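SusD homolog (Bacteroides thetaiotaomicron VPI-5482, PDB 3IHV) probably binds sugars at the outer membrane as a SusD-family component of a glycan uptake system. Local coordinates at residues S188-R192 / N251-D255; K235-L239 / D255-L260; N248-G252 / Y376-N380; S259-F265 / N389-L395. All coordinates share one frame. Where two conformers were deposited one is given. Residue numbers count along the deposited sequence, not the author numbering.

Contact 1: residues S188-R192 / N251-D255; sequences SNDYR and NGTWD. With EDO (1,2-ethanediol), chain N.
In this surface loop-loop contact the W254 indole packs on D190 CA and the Y191 ring. N189 to R192 form a type II turn, with Y191 at positive phi and R192 N bonded to N189 O at 2.9 Å. Bound 1,2-ethanediol, probably from the crystallisation liquor, donates from O1 to Y191 O (2.8 Å). The nearest CA atoms are those of D190 and W254, 6.0 Å apart. Along 251-255, the first residue to meet the turn is G252 (positive phi); G252 C lies 3.2 Å from Y191 OH. Water 2 lies 2.9 Å from T253 O and is hydrogen-bonded to Y191 OH (2.8 Å). W254 (chi1 t, chi2 -110°) points CB toward the turn. D190 CA sits 3.5 Å from the centroid of the W254 five-membered ring, a CH-pi contact. Y191 (chi1 m) meets the W254 six-membered ring obliquely, centroids 5.0 Å apart, planes at 57°. Water 1 accepts from W254 NE1 (2.9 Å) and donates to N189 OD1 (2.7 Å), while N189 ND2 bonds to D183. No direct hydrogen bond joins the segments. The contact packs the loop before helix 195-210 against the link from helix 242-250 to strand 259-263, where W254 touches S259 and E262.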
loop_
_atom_site.group_PDB
_atom_site.type_symbol
_atom_site.label_atom_id
_atom_site.label_comp_id
_atom_site.label_asym_id
_atom_site.label_seq_id
_atom_site.Cartn_x
_atom_site.Cartn_y
_atom_site.Cartn_z
ATOM N N SER A 188 -21.142 4.418 12.289
ATOM C CA SER A 188 -20.276 4.804 11.191
ATOM C C SER A 188 -19.250 3.714 10.973
ATOM O O SER A 188 -18.697 3.193 11.942
ATOM C CB SER A 188 -19.539 6.085 11.592
ATOM O OG SER A 188 -18.445 6.359 10.754
ATOM N N ASN A 189 -18.985 3.354 9.727
ATOM C CA ASN A 189 -17.914 2.412 9.462
ATOM C C ASN A 189 -16.830 3.020 8.556
ATOM O O ASN A 189 -15.997 2.290 8.035
ATOM C CB ASN A 189 -18.445 1.053 8.938
ATOM C CG ASN A 189 -19.218 1.189 7.663
ATOM O OD1 ASN A 189 -18.747 1.812 6.723
ATOM N ND2 ASN A 189 -20.398 0.573 7.606
ATOM N N ASP A 190 -16.822 4.367 8.452
ATOM C CA ASP A 190 -15.829 5.081 7.650
ATOM C C ASP A 190 -14.425 4.642 8.094
ATOM O O ASP A 190 -14.109 4.678 9.278
ATOM C CB ASP A 190 -15.879 6.609 7.873
ATOM C CG ASP A 190 -17.216 7.238 7.536
ATOM O OD1 ASP A 190 -18.254 6.574 7.599
ATOM O OD2 ASP A 190 -17.229 8.441 7.222
ATOM N N TYR A 191 -13.631 4.176 7.140
ATOM C CA TYR A 191 -12.225 3.784 7.337
ATOM C C TYR A 191 -12.047 2.629 8.302
ATOM O O TYR A 191 -10.966 2.447 8.869
ATOM C CB TYR A 191 -11.368 4.978 7.792
ATOM C CG TYR A 191 -11.492 6.215 6.921
ATOM C CD1 TYR A 191 -10.880 6.291 5.689
ATOM C CD2 TYR A 191 -12.219 7.336 7.363
ATOM C CE1 TYR A 191 -10.984 7.438 4.891
ATOM C CE2 TYR A 191 -12.333 8.459 6.573
ATOM C CZ TYR A 191 -11.717 8.504 5.347
ATOM O OH TYR A 191 -11.827 9.616 4.556
ATOM N N ARG A 192 -13.126 1.870 8.524
ATOM C CA ARG A 192 -13.083 0.688 9.329
ATOM C C ARG A 192 -13.385 -0.528 8.442
ATOM O O ARG A 192 -13.995 -0.422 7.350
ATOM C CB ARG A 192 -14.070 0.785 10.479
ATOM C CG ARG A 192 -13.584 1.784 11.510
ATOM C CD ARG A 192 -14.536 2.124 12.498
ATOM N NE ARG A 192 -15.003 0.981 13.250
ATOM C CZ ARG A 192 -15.953 1.075 14.160
ATOM N NH1 ARG A 192 -16.472 2.261 14.467
ATOM N NH2 ARG A 192 -16.389 -0.019 14.776
ATOM N N ASN A 251 -9.019 14.857 0.550
ATOM C CA ASN A 251 -9.949 15.669 1.313
ATOM C C ASN A 251 -10.724 14.972 2.404
ATOM O O ASN A 251 -11.783 15.475 2.820
ATOM C CB ASN A 251 -10.889 16.359 0.357
ATOM C CG ASN A 251 -10.204 17.445 -0.377
ATOM O OD1 ASN A 251 -9.916 18.505 0.202
ATOM N ND2 ASN A 251 -9.879 17.194 -1.626
ATOM N N GLY A 252 -10.236 13.823 2.852
ATOM C CA GLY A 252 -10.865 13.110 3.948
ATOM C C GLY A 252 -12.286 12.689 3.661
ATOM O O GLY A 252 -13.120 12.723 4.550
ATOM N N THR A 253 -12.546 12.360 2.411
ATOM C CA THR A 253 -13.882 11.951 1.963
ATOM C C THR A 253 -13.928 10.447 1.844
ATOM O O THR A 253 -13.254 9.847 0.985
ATOM C CB THR A 253 -14.230 12.556 0.644
ATOM O OG1 THR A 253 -14.230 13.970 0.795
ATOM C CG2 THR A 253 -15.660 12.148 0.187
ATOM N N TRP A 254 -14.698 9.839 2.748
ATOM C CA TRP A 254 -14.905 8.406 2.718
ATOM C C TRP A 254 -16.048 8.065 1.772
ATOM O O TRP A 254 -17.140 8.571 1.927
ATOM C CB TRP A 254 -15.280 7.881 4.107
ATOM C CG TRP A 254 -15.718 6.473 4.127
ATOM C CD1 TRP A 254 -17.010 6.024 4.359
ATOM C CD2 TRP A 254 -14.922 5.291 3.919
ATOM N NE1 TRP A 254 -17.046 4.649 4.282
ATOM C CE2 TRP A 254 -15.798 4.175 4.006
ATOM C CE3 TRP A 254 -13.574 5.059 3.663
ATOM C CZ2 TRP A 254 -15.348 2.865 3.876
ATOM C CZ3 TRP A 254 -13.139 3.749 3.519
ATOM C CH2 TRP A 254 -14.021 2.680 3.627
ATOM N N ASP A 255 -15.780 7.170 0.831
ATOM C CA ASP A 255 -16.785 6.635 -0.062
ATOM C C ASP A 255 -16.504 5.117 -0.095
ATOM O O ASP A 255 -15.465 4.699 -0.600
ATOM C CB ASP A 255 -16.685 7.225 -1.482
ATOM C CG ASP A 255 -17.770 6.701 -2.429
ATOM O OD1 ASP A 255 -18.339 5.613 -2.177
ATOM O OD2 ASP A 255 -18.021 7.377 -3.479
HETATM C C1 EDO N . -8.461 -0.031 8.062
HETATM O O1 EDO N . -9.866 0.103 7.759
HETATM C C2 EDO N . -7.694 1.237 7.653
HETATM O O2 EDO N . -8.239 2.458 8.172
HETATM O O HOH W 1 -19.649 3.373 4.687
HETATM O O HOH W 2 -10.601 9.505 2.064
#

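Contact 2: residues K235-L239 / D255-L260; sequences KHGLL and DPTESL
An Asx turn at D255 shapes the loop that enters strand 259-263, and the segment 235-239 runs across it. D255 (chi1 t) accepts at OD1 from T257 N (2.9 Å) and from T257 OG1 (2.7 Å). The nearest CA pairs are H236 with T257 (4.9 Å) and L238 with E258 (5.3 Å). Segment 235-239 has no regular structure; 255-258 is loop leading into the strand. H236 has chi1 m and chi2 -82°. H236 ND1 donates to T257 O at 3.1 Å and, weakly, to P256 O at 2.8 Å; both oxygens lie at the ring edge. L260 CD2 lies over one face, 3.7 Å from the H236 ring centroid, in a CH-pi contact. G237 is fully extended, and G237 N donates to T257 O at 3.0 Å. That carbonyl therefore takes bonds from a side chain and a backbone. G237 O lies 3.2 Å from E258 CB. L238 (m, t) brings CD2 within 3.6 Å of E258 OE2. L239 (m, t) places CD2 3.6 Å from D255 OD2 and 3.9 Å from T257 CB. The carboxylate of E258 (t, t) also pairs with R429 and R396. The contact thus ties the loop before helix 242-250 to the approach of the strand that follows that helix. At its far end, L239 N donates to E258 OE1 at 2.9 Å, with an angle of 166°.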
loop_
_atom_site.group_PDB
_atom_site.type_symbol
_atom_site.label_atom_id
_atom_site.label_comp_id
_atom_site.label_asym_id
_atom_site.label_seq_id
_atom_site.Cartn_x
_atom_site.Cartn_y
_atom_site.Cartn_z
ATOM N N LYS A 235 -21.932 -5.255 -4.170
ATOM C CA LYS A 235 -21.858 -4.272 -3.100
ATOM C C LYS A 235 -20.776 -3.242 -3.300
ATOM O O LYS A 235 -20.759 -2.251 -2.589
ATOM C CB LYS A 235 -21.668 -4.993 -1.751
ATOM C CG LYS A 235 -22.834 -5.898 -1.369
ATOM C CD LYS A 235 -23.970 -5.129 -0.702
ATOM C CE LYS A 235 -25.314 -5.881 -0.797
ATOM N NZ LYS A 235 -25.292 -7.241 -0.154
ATOM N N HIS A 236 -19.839 -3.464 -4.218
ATOM C CA HIS A 236 -18.749 -2.532 -4.415
ATOM C C HIS A 236 -18.568 -2.259 -5.915
ATOM O O HIS A 236 -19.151 -2.949 -6.754
ATOM C CB HIS A 236 -17.462 -3.030 -3.726
ATOM C CG HIS A 236 -17.533 -2.960 -2.237
ATOM N ND1 HIS A 236 -17.289 -1.807 -1.532
ATOM C CD2 HIS A 236 -17.915 -3.889 -1.321
ATOM C CE1 HIS A 236 -17.504 -2.028 -0.243
ATOM N NE2 HIS A 236 -17.869 -3.286 -0.087
ATOM N N GLY A 237 -17.796 -1.230 -6.228
ATOM C CA GLY A 237 -17.567 -0.878 -7.630
ATOM C C GLY A 237 -16.428 0.084 -7.796
ATOM O O GLY A 237 -15.709 0.400 -6.835
ATOM N N LEU A 238 -16.275 0.552 -9.036
ATOM C CA LEU A 238 -15.285 1.549 -9.384
ATOM C C LEU A 238 -15.942 2.911 -9.450
ATOM O O LEU A 238 -17.076 3.065 -9.998
ATOM C CB LEU A 238 -14.651 1.234 -10.750
ATOM C CG LEU A 238 -13.956 -0.125 -10.874
ATOM C CD1 LEU A 238 -13.494 -0.435 -12.325
ATOM C CD2 LEU A 238 -12.788 -0.172 -9.864
ATOM N N LEU A 239 -15.257 3.903 -8.902
ATOM C CA LEU A 239 -15.716 5.258 -9.035
ATOM C C LEU A 239 -15.717 5.560 -10.525
ATOM O O LEU A 239 -14.806 5.123 -11.267
ATOM C CB LEU A 239 -14.846 6.273 -8.284
ATOM C CG LEU A 239 -14.735 6.091 -6.772
ATOM C CD1 LEU A 239 -14.045 7.304 -6.131
ATOM C CD2 LEU A 239 -16.142 5.863 -6.148
ATOM N N ASP A 255 -15.780 7.170 0.831
ATOM C CA ASP A 255 -16.785 6.635 -0.062
ATOM C C ASP A 255 -16.504 5.117 -0.095
ATOM O O ASP A 255 -15.465 4.699 -0.600
ATOM C CB ASP A 255 -16.685 7.225 -1.482
ATOM C CG ASP A 255 -17.770 6.701 -2.429
ATOM O OD1 ASP A 255 -18.339 5.613 -2.177
ATOM O OD2 ASP A 255 -18.021 7.377 -3.479
ATOM N N PRO A 256 -17.410 4.304 0.455
ATOM C CA PRO A 256 -17.121 2.877 0.522
ATOM C C PRO A 256 -17.233 2.120 -0.814
ATOM O O PRO A 256 -16.947 0.936 -0.863
ATOM C CB PRO A 256 -18.220 2.357 1.466
ATOM C CG PRO A 256 -19.379 3.192 1.135
ATOM C CD PRO A 256 -18.789 4.598 0.898
ATOM N N THR A 257 -17.650 2.784 -1.878
ATOM C CA THR A 257 -17.801 2.133 -3.166
ATOM C C THR A 257 -16.569 1.347 -3.611
ATOM O O THR A 257 -16.638 0.141 -3.826
ATOM C CB THR A 257 -18.203 3.148 -4.259
ATOM O OG1 THR A 257 -19.434 3.781 -3.892
ATOM C CG2 THR A 257 -18.380 2.446 -5.603
ATOM N N GLU A 258 -15.463 2.058 -3.759
ATOM C CA GLU A 258 -14.181 1.495 -4.195
ATOM C C GLU A 258 -13.150 1.362 -3.093
ATOM O O GLU A 258 -12.342 0.447 -3.084
ATOM C CB GLU A 258 -13.619 2.351 -5.346
ATOM C CG GLU A 258 -12.356 1.763 -5.956
ATOM C CD GLU A 258 -11.927 2.364 -7.275
ATOM O OE1 GLU A 258 -12.634 3.243 -7.846
ATOM O OE2 GLU A 258 -10.847 1.907 -7.720
ATOM N N SER A 259 -13.117 2.319 -2.183
ATOM C CA SER A 259 -12.154 2.295 -1.113
ATOM C C SER A 259 -12.493 1.202 -0.097
ATOM O O SER A 259 -13.468 1.302 0.632
ATOM C CB SER A 259 -12.155 3.643 -0.392
ATOM O OG SER A 259 -11.109 3.622 0.555
ATOM N N LEU A 260 -11.657 0.188 -0.019
ATOM C CA LEU A 260 -11.874 -0.924 0.909
ATOM C C LEU A 260 -11.059 -0.739 2.218
ATOM O O LEU A 260 -11.643 -0.705 3.302
ATOM C CB LEU A 260 -11.540 -2.223 0.192
ATOM C CG LEU A 260 -12.420 -2.521 -1.039
ATOM C CD1 LEU A 260 -11.940 -3.843 -1.669
ATOM C CD2 LEU A 260 -13.928 -2.579 -0.739
#

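Contact 3: residues N248-G252 / Y376-N380; sequences NTCNG and YVTTN
The N251 side chain bridges the ends of two helices, its amide pairing with the backbone CO of Y376 and NH of T378. N251 has chi1 m and chi2 -73°. N251 ND2 donates to Y376 O at 2.8 Å and also bonds to K247 O. N251 OD1 accepts from T378 N (3.1 Å) and T378 OG1 (3.3 Å), with T378 chi1 p. Water 3 donates to N251 OD1 (2.6 Å) and is hydrogen-bonded to T379 OG1 (2.7 Å). The nearest CA atoms are those of N251 and V377, 5.8 Å apart. C250 (chi1 m) points toward the other segment. C250 CB packs on Y376 CB at 3.7 Å and on V377 CG2 (chi1 t) at 4.1 Å. Y376 (m) places its ring centroid 5.0 Å from C250 SG, an oblique Cys sulfur-aromatic contact. N251 N bonds to N248 O at 3.1 Å. The contact joins the end of helix 242-250 to that of helix 373-376, and the Y376 ring reaches back along the former to E243, W246 and K247.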
loop_
_atom_site.group_PDB
_atom_site.type_symbol
_atom_site.label_atom_id
_atom_site.label_comp_id
_atom_site.label_asym_id
_atom_site.label_seq_id
_atom_site.Cartn_x
_atom_site.Cartn_y
_atom_site.Cartn_z
ATOM N N ASN A 248 -10.977 12.538 -3.362
ATOM C CA ASN A 248 -11.500 12.004 -2.114
ATOM C C ASN A 248 -10.439 11.776 -1.045
ATOM O O ASN A 248 -10.570 12.243 0.094
ATOM C CB ASN A 248 -12.223 10.659 -2.349
ATOM C CG ASN A 248 -13.534 10.799 -3.073
ATOM O OD1 ASN A 248 -14.057 11.903 -3.270
ATOM N ND2 ASN A 248 -14.127 9.650 -3.403
ATOM N N THR A 249 -9.379 11.074 -1.415
ATOM C CA THR A 249 -8.354 10.713 -0.435
ATOM C C THR A 249 -7.581 11.936 0.109
ATOM O O THR A 249 -7.129 11.921 1.250
ATOM C CB THR A 249 -7.427 9.610 -0.989
ATOM O OG1 THR A 249 -6.898 8.830 0.102
ATOM C CG2 THR A 249 -6.301 10.220 -1.837
ATOM N N CYS A 250 -7.482 12.998 -0.696
ATOM C CA CYS A 250 -6.800 14.228 -0.281
ATOM C C CYS A 250 -7.711 15.132 0.526
ATOM O O CYS A 250 -7.230 16.105 1.096
ATOM C CB CYS A 250 -6.294 15.028 -1.491
ATOM S SG CYS A 250 -4.919 14.227 -2.346
ATOM N N ASN A 251 -9.019 14.857 0.550
ATOM C CA ASN A 251 -9.949 15.669 1.313
ATOM C C ASN A 251 -10.724 14.972 2.404
ATOM O O ASN A 251 -11.783 15.475 2.820
ATOM C CB ASN A 251 -10.889 16.359 0.357
ATOM C CG ASN A 251 -10.204 17.445 -0.377
ATOM O OD1 ASN A 251 -9.916 18.505 0.202
ATOM N ND2 ASN A 251 -9.879 17.194 -1.626
ATOM N N GLY A 252 -10.236 13.823 2.852
ATOM C CA GLY A 252 -10.865 13.110 3.948
ATOM C C GLY A 252 -12.286 12.689 3.661
ATOM O O GLY A 252 -13.120 12.723 4.550
ATOM N N TYR A 376 -5.537 19.273 -5.199
ATOM C CA TYR A 376 -6.735 18.670 -4.618
ATOM C C TYR A 376 -7.328 19.220 -3.319
ATOM O O TYR A 376 -8.533 19.148 -3.144
ATOM C CB TYR A 376 -6.516 17.167 -4.466
ATOM C CG TYR A 376 -6.388 16.422 -5.781
ATOM C CD1 TYR A 376 -7.416 16.456 -6.720
ATOM C CD2 TYR A 376 -5.308 15.632 -6.053
ATOM C CE1 TYR A 376 -7.322 15.762 -7.900
ATOM C CE2 TYR A 376 -5.204 14.934 -7.231
ATOM C CZ TYR A 376 -6.212 14.993 -8.154
ATOM O OH TYR A 376 -6.115 14.311 -9.344
ATOM N N VAL A 377 -6.504 19.726 -2.407
ATOM C CA VAL A 377 -7.010 20.084 -1.089
ATOM C C VAL A 377 -7.804 21.370 -1.128
ATOM O O VAL A 377 -7.283 22.402 -1.522
ATOM C CB VAL A 377 -5.886 20.084 -0.054
ATOM C CG1 VAL A 377 -6.416 20.507 1.313
ATOM C CG2 VAL A 377 -5.338 18.704 0.038
ATOM N N THR A 378 -9.088 21.288 -0.772
ATOM C CA THR A 378 -9.985 22.450 -0.863
ATOM C C THR A 378 -10.023 23.298 0.399
ATOM O O THR A 378 -10.598 24.414 0.399
ATOM C CB THR A 378 -11.426 21.983 -1.147
ATOM O OG1 THR A 378 -11.865 21.129 -0.083
ATOM C CG2 THR A 378 -11.495 21.222 -2.449
ATOM N N THR A 379 -9.449 22.782 1.487
ATOM C CA THR A 379 -9.523 23.471 2.763
ATOM C C THR A 379 -8.185 23.819 3.386
ATOM O O THR A 379 -7.167 23.203 3.106
ATOM C CB THR A 379 -10.288 22.644 3.740
ATOM O OG1 THR A 379 -9.621 21.382 3.917
ATOM C CG2 THR A 379 -11.700 22.424 3.198
ATOM N N ASN A 380 -8.221 24.854 4.226
ATOM C CA ASN A 380 -7.046 25.308 4.958
ATOM C C ASN A 380 -6.935 24.583 6.282
ATOM O O ASN A 380 -7.935 24.375 6.967
ATOM C CB ASN A 380 -7.129 26.797 5.230
ATOM C CG ASN A 380 -6.980 27.612 3.983
ATOM O OD1 ASN A 380 -7.744 28.546 3.759
ATOM N ND2 ASN A 380 -5.998 27.261 3.150
HETATM O O HOH W 3 -9.940 19.020 2.711
#

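Contact 4: residues S259-F265 / N389-L395. With NA (sodium ion), chain F; EDO (1,2-ethanediol), chain M; EDO (1,2-ethanediol), chain N; EDO (1,2-ethanediol), chain L.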
loop_
_atom_site.group_PDB
_atom_site.type_symbol
_atom_site.label_atom_id
_atom_site.label_comp_id
_atom_site.label_asym_id
_atom_site.label_seq_id
_atom_site.Cartn_x
_atom_site.Cartn_y
_atom_site.Cartn_z
ATOM N N SER A 259 -13.117 2.319 -2.183
ATOM C CA SER A 259 -12.154 2.295 -1.113
ATOM C C SER A 259 -12.493 1.202 -0.097
ATOM O O SER A 259 -13.468 1.302 0.632
ATOM C CB SER A 259 -12.155 3.643 -0.392
ATOM O OG SER A 259 -11.109 3.622 0.555
ATOM N N LEU A 260 -11.657 0.188 -0.019
ATOM C CA LEU A 260 -11.874 -0.924 0.909
ATOM C C LEU A 260 -11.059 -0.739 2.218
ATOM O O LEU A 260 -11.643 -0.705 3.302
ATOM C CB LEU A 260 -11.540 -2.223 0.192
ATOM C CG LEU A 260 -12.420 -2.521 -1.039
ATOM C CD1 LEU A 260 -11.940 -3.843 -1.669
ATOM C CD2 LEU A 260 -13.928 -2.579 -0.739
ATOM N N ILE A 261 -9.745 -0.535 2.097
ATOM C CA ILE A 261 -8.863 -0.317 3.222
ATOM C C ILE A 261 -8.139 1.000 2.961
ATOM O O ILE A 261 -7.314 1.091 2.072
ATOM C CB ILE A 261 -7.850 -1.468 3.443
ATOM C CG1 ILE A 261 -8.602 -2.793 3.606
ATOM C CG2 ILE A 261 -6.959 -1.136 4.689
ATOM C CD1 ILE A 261 -7.682 -4.050 3.687
ATOM N N GLU A 262 -8.493 2.026 3.727
ATOM C CA GLU A 262 -7.912 3.321 3.550
ATOM C C GLU A 262 -7.594 3.831 4.948
ATOM O O GLU A 262 -8.433 3.730 5.849
ATOM C CB GLU A 262 -8.906 4.225 2.783
ATOM C CG GLU A 262 -8.392 5.643 2.495
ATOM C CD GLU A 262 -9.389 6.501 1.750
ATOM O OE1 GLU A 262 -10.553 6.054 1.537
ATOM O OE2 GLU A 262 -8.979 7.600 1.336
ATOM N N ILE A 263 -6.374 4.351 5.119
ATOM C CA ILE A 263 -5.916 4.878 6.391
ATOM C C ILE A 263 -6.238 6.355 6.436
ATOM O O ILE A 263 -5.822 7.116 5.554
ATOM C CB ILE A 263 -4.384 4.727 6.556
ATOM C CG1 ILE A 263 -3.930 3.333 6.148
ATOM C CG2 ILE A 263 -3.949 5.089 7.997
ATOM C CD1 ILE A 263 -4.745 2.208 6.770
ATOM N N SER A 264 -6.983 6.774 7.436
ATOM C CA SER A 264 -7.332 8.177 7.592
ATOM C C SER A 264 -6.336 8.908 8.476
ATOM O O SER A 264 -6.055 8.499 9.612
ATOM C CB SER A 264 -8.736 8.341 8.183
ATOM O OG SER A 264 -8.992 9.693 8.512
ATOM N N PHE A 265 -5.805 9.995 7.937
ATOM C CA PHE A 265 -4.960 10.900 8.697
ATOM C C PHE A 265 -5.697 12.219 8.841
ATOM O O PHE A 265 -6.204 12.755 7.862
ATOM C CB PHE A 265 -3.650 11.154 7.975
ATOM C CG PHE A 265 -2.782 9.946 7.873
ATOM C CD1 PHE A 265 -1.965 9.580 8.910
ATOM C CD2 PHE A 265 -2.784 9.178 6.736
ATOM C CE1 PHE A 265 -1.161 8.458 8.826
ATOM C CE2 PHE A 265 -2.000 8.043 6.628
ATOM C CZ PHE A 265 -1.161 7.674 7.688
ATOM N N ASN A 389 -2.838 15.939 6.182
ATOM C CA ASN A 389 -4.058 15.177 6.443
ATOM C C ASN A 389 -4.460 14.320 5.233
ATOM O O ASN A 389 -5.588 13.845 5.169
ATOM C CB ASN A 389 -5.175 16.148 6.814
ATOM C CG ASN A 389 -4.901 16.819 8.103
ATOM O OD1 ASN A 389 -4.362 16.193 9.022
ATOM N ND2 ASN A 389 -5.250 18.093 8.196
ATOM N N VAL A 390 -3.567 14.071 4.285
ATOM C CA VAL A 390 -3.871 13.237 3.132
ATOM C C VAL A 390 -3.940 11.750 3.528
ATOM O O VAL A 390 -3.090 11.244 4.264
ATOM C CB VAL A 390 -2.858 13.435 1.973
ATOM C CG1 VAL A 390 -3.147 12.481 0.794
ATOM C CG2 VAL A 390 -2.852 14.911 1.515
ATOM N N ASN A 391 -4.957 11.052 3.032
ATOM C CA ASN A 391 -5.154 9.649 3.386
ATOM C C ASN A 391 -4.371 8.674 2.523
ATOM O O ASN A 391 -3.724 9.092 1.569
ATOM C CB ASN A 391 -6.644 9.318 3.393
ATOM C CG ASN A 391 -7.390 10.092 4.429
ATOM O OD1 ASN A 391 -6.796 10.682 5.342
ATOM N ND2 ASN A 391 -8.732 10.142 4.294
ATOM N N TRP A 392 -4.413 7.402 2.906
ATOM C CA TRP A 392 -3.655 6.347 2.216
ATOM C C TRP A 392 -4.484 5.134 1.817
ATOM O O TRP A 392 -4.978 4.385 2.676
ATOM C CB TRP A 392 -2.451 5.871 3.055
ATOM C CG TRP A 392 -1.605 4.939 2.262
ATOM C CD1 TRP A 392 -1.444 3.599 2.446
ATOM C CD2 TRP A 392 -0.788 5.293 1.153
ATOM N NE1 TRP A 392 -0.609 3.084 1.484
ATOM C CE2 TRP A 392 -0.186 4.094 0.670
ATOM C CE3 TRP A 392 -0.574 6.485 0.462
ATOM C CZ2 TRP A 392 0.669 4.074 -0.423
ATOM C CZ3 TRP A 392 0.285 6.480 -0.615
ATOM C CH2 TRP A 392 0.900 5.278 -1.055
ATOM N N TYR A 393 -4.630 4.923 0.520
ATOM C CA TYR A 393 -5.316 3.735 0.039
ATOM C C TYR A 393 -4.391 2.511 0.131
ATOM O O TYR A 393 -3.384 2.407 -0.597
ATOM C CB TYR A 393 -5.737 3.815 -1.421
ATOM C CG TYR A 393 -6.845 4.796 -1.754
ATOM C CD1 TYR A 393 -8.146 4.610 -1.258
ATOM C CD2 TYR A 393 -6.607 5.848 -2.615
ATOM C CE1 TYR A 393 -9.170 5.472 -1.594
ATOM C CE2 TYR A 393 -7.629 6.742 -2.965
ATOM C CZ TYR A 393 -8.909 6.534 -2.457
ATOM O OH TYR A 393 -9.907 7.401 -2.806
ATOM N N PHE A 394 -4.716 1.588 1.027
ATOM C CA PHE A 394 -4.007 0.320 1.075
ATOM C C PHE A 394 -4.635 -0.709 0.102
ATOM O O PHE A 394 -3.930 -1.567 -0.485
ATOM C CB PHE A 394 -3.988 -0.210 2.521
ATOM C CG PHE A 394 -3.289 -1.549 2.681
ATOM C CD1 PHE A 394 -1.912 -1.645 2.582
ATOM C CD2 PHE A 394 -4.012 -2.676 3.023
ATOM C CE1 PHE A 394 -1.267 -2.871 2.750
ATOM C CE2 PHE A 394 -3.389 -3.905 3.200
ATOM C CZ PHE A 394 -2.006 -4.004 3.076
ATOM N N LEU A 395 -5.969 -0.689 -0.028
ATOM C CA LEU A 395 -6.677 -1.620 -0.902
ATOM C C LEU A 395 -7.934 -0.986 -1.497
ATOM O O LEU A 395 -8.834 -0.521 -0.749
ATOM C CB LEU A 395 -7.105 -2.896 -0.141
ATOM C CG LEU A 395 -7.638 -4.033 -1.040
ATOM C CD1 LEU A 395 -6.549 -4.502 -2.001
ATOM C CD2 LEU A 395 -8.203 -5.183 -0.184
HETATM NA NA NA F . -7.509 12.937 6.052
HETATM C C1 EDO M . -6.932 5.249 10.478
HETATM O O1 EDO M . -7.894 5.147 9.441
HETATM C C2 EDO M . -6.629 3.894 11.088
HETATM O O2 EDO M . -6.402 2.832 10.151
HETATM C C1 EDO N . -8.461 -0.031 8.062
HETATM O O1 EDO N . -9.866 0.103 7.759
HETATM C C2 EDO N . -7.694 1.237 7.653
HETATM O O2 EDO N . -8.239 2.458 8.172
HETATM C C1 EDO L . -3.626 18.878 3.418
HETATM O O1 EDO L . -3.496 17.641 4.110
HETATM C C2 EDO L . -2.396 19.732 3.638
HETATM O O2 EDO L . -1.737 19.324 4.837
HETATM O O HOH W 2 -10.601 9.505 2.064
HETATM O O HOH W 4 -9.443 11.682 6.687
HETATM O O HOH W 5 -7.721 13.500 3.299
HETATM O O HOH W 6 -8.618 14.978 6.164
#
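I261 and L395 pack CB to CB at 3.9 Å, and I261 CG2 meets F394 CD2 at 3.7 Å. On the same sheet face, I263 CB lies 4.2 Å from W392 CB, which F265 CE2 also approaches at 4.2 Å. The strands are antiparallel. I263 and W392 form a hydrogen-bonded pair, with I263 N to W392 O at 2.8 Å and W392 N to I263 O at 3.0 Å. E262 and Y393 are a non-hydrogen-bonded pair. The register then slips by one: I261 O accepts from F394 N (2.8 Å) and L395 N (3.1 Å), and L395 O from L260 N and I261 N (both 3.0 Å). These are classic beta bulges. On the E262 face, S259 OG donates to E262 OE1 at 2.7 Å. Water 2 bridges E262 OE2 and N391 ND2; E262 OE2 also bonds to T249. At the polar edge, F265 N donates to N391 OD1 (2.9 Å). Sodium is bound by F265 O (2.2 Å), N389 O (2.3 Å), N391 OD1 (2.5 Å) and three waters. The ion thus joins the strand extensions. This two-stranded sheet is buried, with helices 107-135 and 195-210 against I261 and F394, and helix 242-250 against N391 and Y393.

How the contacts relate
The four contacts surround the chain from helix 242-250 into strand 259-263. Contact 4 lies deepest, about 9 Å from the chain centre; the others lie about 17 to 20 Å from it. Centres are about 9 Å apart for contacts 1 and 4, and about 18 Å for contacts 2 and 3. Contacts 1 and 2 share D255, contacts 1 and 3 share N251 and G252, and contacts 2 and 4 share S259 and L260. Along the chain, 188-192 and 235-239 come first, then the common region, then 376-380 and 389-395. T249 of contact 3 probably bonds to E262 and N391 of contact 4. Parts near and distant in sequence thus converge on one short, mostly loop-built link in this helix-rich fold.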